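PDB 3AFF: flavin-dependent monooxygenase, oxygenase subunit HsaA from Mycobacterium tuberculosis, which is a flavin-dependent monooxygenase of cholesterol catabolism that probably ortho-hydroxylates the phenolic secosteroid 3-HSA to the catechol 3,4-DHSA. Local coordinates for residues D17-L20 against P21-D25; R34-P37 against D38-K42; K312-P315 against F316-A320. All blocks are in the same frame, centred on the assembly; numbering follows the deposited sequence.

Contact 1 of 3, residues D17-L20 against P21-D25; sequences DNLL and PEIRD
The packed side of this helical turn rests on L19 and I23, one turn apart. The terminal methyl CD1 of I23 lies 3.8 Å from L19 CB, and the two side chains cross obliquely. With CG1 anti to its carbonyl carbon (chi1 -67°), I23 turns that methyl back along the helix, over L19 O. Backbone bonds reinforce the pair: I23 N donates to L19 O at 3.2 Å, and R24 N reaches L20 O at 2.8 Å along a nearly straight N-H (170°). Beyond the turn, L20 and I23 pack on L75 of helix 65-76 and on the following V78.

The other side is looser and wetter, because P21 has no backbone hydrogen to give. Its ring carbon CD faces D17 O at 3.6 Å, where a helical N-H would otherwise point. One residue later the separation is wider still, with N18 O and E22 N 5.2 Å apart. A water bridges the two, donating to N18 O at 2.6 Å and accepting from E22 N. E22 itself is exposed, although the extended chain brings OE1 to 3.8 Å from L19 CD2.

Two missing bonds, one of them bridged by solvent, beside an intact apolar face are the mark of a proline kink, here within helix 9-33 of the helical N-terminal domain of the acyl-CoA dehydrogenase fold.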
# COMPACT_ATOMS: atom_id res chain seq x y z
N ASP A 17 9.13 -23.61 -42.38
CA ASP A 17 8.10 -24.46 -41.85
C ASP A 17 8.18 -25.90 -42.36
O ASP A 17 8.10 -26.84 -41.57
CB ASP A 17 6.76 -23.85 -42.17
CG ASP A 17 6.22 -23.02 -41.04
OD1 ASP A 17 6.95 -22.77 -40.02
OD2 ASP A 17 5.03 -22.62 -41.15
N ASN A 18 8.37 -26.09 -43.66
CA ASN A 18 8.53 -27.43 -44.19
C ASN A 18 9.74 -28.18 -43.66
O ASN A 18 9.75 -29.42 -43.64
CB ASN A 18 8.50 -27.43 -45.70
CG ASN A 18 7.12 -27.20 -46.23
OD1 ASN A 18 6.88 -26.30 -47.08
ND2 ASN A 18 6.17 -27.96 -45.71
N LEU A 19 10.75 -27.41 -43.23
CA LEU A 19 11.95 -27.97 -42.66
C LEU A 19 11.81 -28.44 -41.19
O LEU A 19 12.60 -29.25 -40.73
CB LEU A 19 13.07 -26.93 -42.74
CG LEU A 19 13.76 -26.56 -44.06
CD1 LEU A 19 15.07 -25.85 -43.71
CD2 LEU A 19 14.05 -27.77 -44.90
N LEU A 20 10.83 -27.94 -40.45
CA LEU A 20 10.84 -28.16 -39.01
C LEU A 20 10.78 -29.61 -38.56
O LEU A 20 11.56 -30.02 -37.69
CB LEU A 20 9.82 -27.27 -38.26
CG LEU A 20 9.93 -25.74 -38.40
CD1 LEU A 20 8.97 -25.07 -37.47
CD2 LEU A 20 11.34 -25.20 -38.14
N PRO A 21 9.88 -30.42 -39.17
CA PRO A 21 9.87 -31.83 -38.79
C PRO A 21 11.23 -32.56 -38.88
O PRO A 21 11.57 -33.27 -37.93
CB PRO A 21 8.83 -32.43 -39.75
CG PRO A 21 7.90 -31.32 -40.00
CD PRO A 21 8.83 -30.12 -40.16
N GLU A 22 11.98 -32.36 -39.97
CA GLU A 22 13.32 -32.94 -40.18
C GLU A 22 14.35 -32.43 -39.17
O GLU A 22 15.21 -33.18 -38.73
CB GLU A 22 13.88 -32.58 -41.56
CG GLU A 22 13.39 -33.42 -42.78
CD GLU A 22 13.71 -32.75 -44.19
OE1 GLU A 22 13.92 -31.50 -44.28
OE2 GLU A 22 13.76 -33.52 -45.20
N ILE A 23 14.29 -31.14 -38.86
CA ILE A 23 15.20 -30.55 -37.88
C ILE A 23 14.89 -31.11 -36.52
O ILE A 23 15.80 -31.50 -35.82
CB ILE A 23 15.26 -28.97 -37.94
CG1 ILE A 23 15.90 -28.53 -39.27
CG2 ILE A 23 16.10 -28.39 -36.76
CD1 ILE A 23 15.44 -27.21 -39.76
N ARG A 24 13.61 -31.20 -36.16
CA ARG A 24 13.22 -31.78 -34.85
C ARG A 24 13.77 -33.20 -34.65
O ARG A 24 14.29 -33.52 -33.58
CB ARG A 24 11.69 -31.73 -34.63
CG ARG A 24 11.20 -32.10 -33.18
CD ARG A 24 9.68 -32.36 -33.11
NE ARG A 24 8.87 -31.19 -33.52
CZ ARG A 24 8.01 -31.15 -34.55
NH1 ARG A 24 7.37 -30.01 -34.83
NH2 ARG A 24 7.77 -32.23 -35.31
N ASP A 25 13.70 -34.01 -35.71
CA ASP A 25 14.08 -35.41 -35.63
C ASP A 25 15.57 -35.57 -35.38
O ASP A 25 15.98 -36.43 -34.59
CB ASP A 25 13.68 -36.18 -36.91
CG ASP A 25 12.16 -36.31 -37.09
OD1 ASP A 25 11.75 -36.68 -38.22
OD2 ASP A 25 11.39 -36.06 -36.14
O HOH W 1 10.95 -31.59 -42.87

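Contact 2 of 3, residues R34-P37 against D38-K42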
# COMPACT_ATOMS: atom_id res chain seq x y z
N ARG A 34 27.88 -31.99 -31.92
CA ARG A 34 28.46 -30.81 -31.24
C ARG A 34 28.65 -29.63 -32.18
O ARG A 34 29.50 -28.76 -31.93
CB ARG A 34 29.77 -31.13 -30.48
CG ARG A 34 29.62 -32.26 -29.39
CD ARG A 34 30.93 -32.58 -28.63
NE ARG A 34 32.03 -32.94 -29.54
CZ ARG A 34 33.01 -32.12 -29.96
NH1 ARG A 34 33.09 -30.86 -29.54
NH2 ARG A 34 33.92 -32.58 -30.81
N ARG A 35 27.88 -29.63 -33.26
CA ARG A 35 27.94 -28.63 -34.31
C ARG A 35 26.79 -29.01 -35.23
O ARG A 35 26.34 -30.14 -35.18
CB ARG A 35 29.29 -28.65 -35.02
CG ARG A 35 29.35 -29.63 -36.14
CD ARG A 35 30.67 -29.65 -36.84
NE ARG A 35 30.66 -30.71 -37.84
CZ ARG A 35 31.39 -31.83 -37.78
NH1 ARG A 35 32.25 -32.06 -36.76
NH2 ARG A 35 31.28 -32.73 -38.76
N LEU A 36 26.29 -28.09 -36.05
CA LEU A 36 25.19 -28.40 -36.96
C LEU A 36 25.59 -29.38 -38.07
O LEU A 36 26.66 -29.24 -38.69
CB LEU A 36 24.60 -27.11 -37.55
CG LEU A 36 23.33 -26.47 -36.95
CD1 LEU A 36 23.19 -26.59 -35.43
CD2 LEU A 36 23.10 -25.04 -37.46
N PRO A 37 24.71 -30.38 -38.35
CA PRO A 37 24.95 -31.31 -39.45
C PRO A 37 24.98 -30.55 -40.78
O PRO A 37 24.21 -29.61 -40.95
CB PRO A 37 23.72 -32.27 -39.38
CG PRO A 37 23.21 -32.12 -37.93
CD PRO A 37 23.45 -30.68 -37.63
N ASP A 38 25.89 -30.91 -41.67
CA ASP A 38 25.95 -30.28 -42.99
C ASP A 38 24.57 -30.22 -43.63
O ASP A 38 24.24 -29.22 -44.26
CB ASP A 38 26.93 -31.00 -43.92
CG ASP A 38 28.38 -30.88 -43.46
OD1 ASP A 38 28.72 -29.94 -42.68
OD2 ASP A 38 29.21 -31.74 -43.86
N GLU A 39 23.79 -31.28 -43.45
CA GLU A 39 22.45 -31.42 -44.02
C GLU A 39 21.52 -30.28 -43.61
O GLU A 39 20.73 -29.80 -44.42
CB GLU A 39 21.84 -32.79 -43.65
CG GLU A 39 20.42 -33.06 -44.23
CD GLU A 39 19.97 -34.57 -44.20
OE1 GLU A 39 19.01 -34.94 -44.99
OE2 GLU A 39 20.56 -35.37 -43.40
N THR A 40 21.61 -29.85 -42.35
CA THR A 40 20.68 -28.79 -41.95
C THR A 40 21.12 -27.41 -42.46
O THR A 40 20.28 -26.62 -42.93
CB THR A 40 20.13 -28.91 -40.48
OG1 THR A 40 20.15 -27.63 -39.84
CG2 THR A 40 20.86 -29.84 -39.69
N VAL A 41 22.45 -27.17 -42.47
CA VAL A 41 23.04 -25.92 -43.06
C VAL A 41 22.73 -25.84 -44.53
O VAL A 41 22.30 -24.80 -45.03
CB VAL A 41 24.57 -25.82 -42.80
CG1 VAL A 41 25.14 -24.51 -43.37
CG2 VAL A 41 24.85 -25.94 -41.30
N LYS A 42 22.91 -26.94 -45.26
CA LYS A 42 22.58 -26.96 -46.69
C LYS A 42 21.08 -26.69 -46.91
O LYS A 42 20.71 -25.90 -47.77
CB LYS A 42 22.98 -28.30 -47.34
CG LYS A 42 23.02 -28.25 -48.88
CD LYS A 42 22.99 -29.67 -49.48
CE LYS A 42 22.87 -29.61 -51.03
NZ LYS A 42 21.40 -29.53 -51.42
O HOH W 2 28.88 -30.59 -39.69
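The carbonyl oxygen of P37 receives two backbone N-H groups of the helix that starts behind it. T40 N approaches P37 O at 3.0 Å from well above the carbonyl plane, 56° out of it, whereas V41 N, at 3.4 Å, makes a weak bond to the same oxygen despite a nearly straight N-H (171°). Side chains pack alongside. The methyl CG2 of T40 lies against the proline ring, 3.4 Å from P37 CD. This is tighter than ordinary van der Waals contact, and since T40 chi1 (136°) is far from a staggered value, the closeness should be read with caution. On V41, CG2 meets L36 CB at 3.9 Å.

Such a start, with proline at the N-cap and its carbonyl serving the first turn, opens helix 38-47 shortly after helix 9-33, which the chain leaves at R34 with a positive phi. The short connection belongs to the N-terminal domain of the acyl-CoA dehydrogenase fold.

A water ties its outer side together, accepting from R35 NE at 2.6 Å, in the plane and at the edge of the guanidinium, and donating to L36 O at 2.8 Å and to D38 OD1 at 3.1 Å. The opposite charges of R35 and D38 are thus linked through solvent. L36 O also accepts from H147 NE2, while the buried L36 side chain packs on T82 and V85 of helix 80-96, about 7 Å from that of W84, which probably binds FMN.

Contact 3 of 3, residues K312-P315 against F316-A320; sequences KEIP and FELRA
I314 and R319 meet through aliphatic carbon: the branch methyl CG2 of I314 sits 3.8 Å from R319 CG, the two side chains crossing at about a right angle. The same methyl approaches L318 CD2 at 4.1 Å, so a single branch of I314 touches two neighbouring residues of the first helical turn. P315 adds its ring, with CD 4.0 Å from L318 CB and CB 3.8 Å from E317 CG. E317 reaches back over the proline because its CG lies between the backbone N and the carbonyl carbon (chi1 45°), and a bend at the next bond then brings OE1 to 3.9 Å from P315 CG.

Behind these side chains is the backbone of a helix start. P315 occupies the N-cap of helix 316-342, in the C-terminal helical domain of the acyl-CoA dehydrogenase fold, and P315 O takes two weak bonds, from L318 N at 3.1 Å and from R319 N at 3.3 Å. The latter has the straighter N-H (168° against 130°), as befits the ordinary helical spacing of four residues.

Further out, the preceding helix 286-309 backs the apolar groups: I314 packs on E304 and L308, P315 on L307, and L318 on E304. The guanidinium of R319 is held from the chain end, NH2 donating to D391 O and to V394 O. P232 flanks both I314 and R319, F316 packs on V394, and E317 touches A284 of a second subunit.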
# COMPACT_ATOMS: atom_id res chain seq x y z
N LYS A 312 11.89 7.85 -40.76
CA LYS A 312 12.02 8.49 -39.44
C LYS A 312 13.17 7.95 -38.57
O LYS A 312 13.68 6.86 -38.77
CB LYS A 312 10.68 8.44 -38.67
CG LYS A 312 9.55 9.22 -39.32
CD LYS A 312 8.19 8.70 -38.89
CE LYS A 312 7.12 9.69 -39.26
NZ LYS A 312 5.83 9.14 -38.77
N GLU A 313 13.57 8.75 -37.60
CA GLU A 313 14.57 8.38 -36.63
C GLU A 313 14.00 7.57 -35.45
O GLU A 313 12.83 7.76 -35.06
CB GLU A 313 15.22 9.63 -36.13
CG GLU A 313 16.27 10.15 -37.12
CD GLU A 313 16.83 11.49 -36.71
OE1 GLU A 313 16.42 11.99 -35.61
OE2 GLU A 313 17.67 12.03 -37.48
N ILE A 314 14.81 6.66 -34.93
CA ILE A 314 14.45 5.91 -33.74
C ILE A 314 14.82 6.70 -32.46
O ILE A 314 15.94 7.13 -32.29
CB ILE A 314 15.09 4.52 -33.75
CG1 ILE A 314 14.54 3.70 -34.94
CG2 ILE A 314 14.82 3.83 -32.40
CD1 ILE A 314 15.38 2.51 -35.42
N PRO A 315 13.86 6.92 -31.56
CA PRO A 315 14.29 7.67 -30.40
C PRO A 315 15.09 6.85 -29.37
O PRO A 315 14.95 5.62 -29.27
CB PRO A 315 12.99 8.19 -29.76
CG PRO A 315 11.85 7.58 -30.57
CD PRO A 315 12.41 6.62 -31.58
N PHE A 316 15.87 7.55 -28.56
CA PHE A 316 16.65 6.87 -27.54
C PHE A 316 15.72 6.07 -26.61
O PHE A 316 16.03 4.94 -26.26
CB PHE A 316 17.54 7.84 -26.75
CG PHE A 316 18.21 7.20 -25.56
CD1 PHE A 316 19.37 6.43 -25.73
CD2 PHE A 316 17.63 7.26 -24.31
CE1 PHE A 316 19.98 5.79 -24.63
CE2 PHE A 316 18.25 6.61 -23.21
CZ PHE A 316 19.43 5.87 -23.39
N GLU A 317 14.56 6.64 -26.23
CA GLU A 317 13.66 5.96 -25.28
C GLU A 317 13.18 4.62 -25.82
O GLU A 317 13.00 3.70 -25.02
CB GLU A 317 12.45 6.82 -24.92
CG GLU A 317 11.82 7.48 -26.20
CD GLU A 317 10.24 7.34 -26.33
OE1 GLU A 317 9.77 6.71 -27.36
OE2 GLU A 317 9.53 7.86 -25.40
N LEU A 318 13.05 4.48 -27.14
CA LEU A 318 12.64 3.20 -27.73
C LEU A 318 13.76 2.15 -27.66
O LEU A 318 13.53 0.96 -27.33
CB LEU A 318 12.15 3.40 -29.18
CG LEU A 318 11.75 2.16 -29.98
CD1 LEU A 318 10.81 1.20 -29.22
CD2 LEU A 318 11.13 2.52 -31.34
N ARG A 319 14.99 2.55 -28.03
CA ARG A 319 16.13 1.63 -27.91
C ARG A 319 16.32 1.20 -26.45
O ARG A 319 16.55 0.02 -26.15
CB ARG A 319 17.40 2.30 -28.46
CG ARG A 319 17.47 2.47 -30.02
CD ARG A 319 18.44 3.64 -30.44
NE ARG A 319 19.59 3.50 -29.65
CZ ARG A 319 20.32 4.45 -29.07
NH1 ARG A 319 20.20 5.73 -29.32
NH2 ARG A 319 21.26 4.04 -28.28
N ALA A 320 16.20 2.17 -25.55
CA ALA A 320 16.21 1.88 -24.09
C ALA A 320 15.17 0.85 -23.58
O ALA A 320 15.50 -0.12 -22.90
CB ALA A 320 16.11 3.17 -23.30

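How the contacts relate
A proline shapes the helical backbone in all three contacts, but with different consequences. In contact 1 it interrupts a helix already under way; in contacts 2 and 3 it stands at the N-cap and begins one. Contacts 1 and 2 are neighbours in the N-terminal domain, their centres about 13 Å apart, on consecutive helices; both are partly buried and include a bridging water, across a broken helical bond in contact 1 and between side chains and a carbonyl in contact 2. Contact 3 lies at the surface of the C-terminal domain, its centre about 37 Å from those of the other two and away from the probable flavin site. There carbon packing dominates, and chain-end and subunit neighbours come into play.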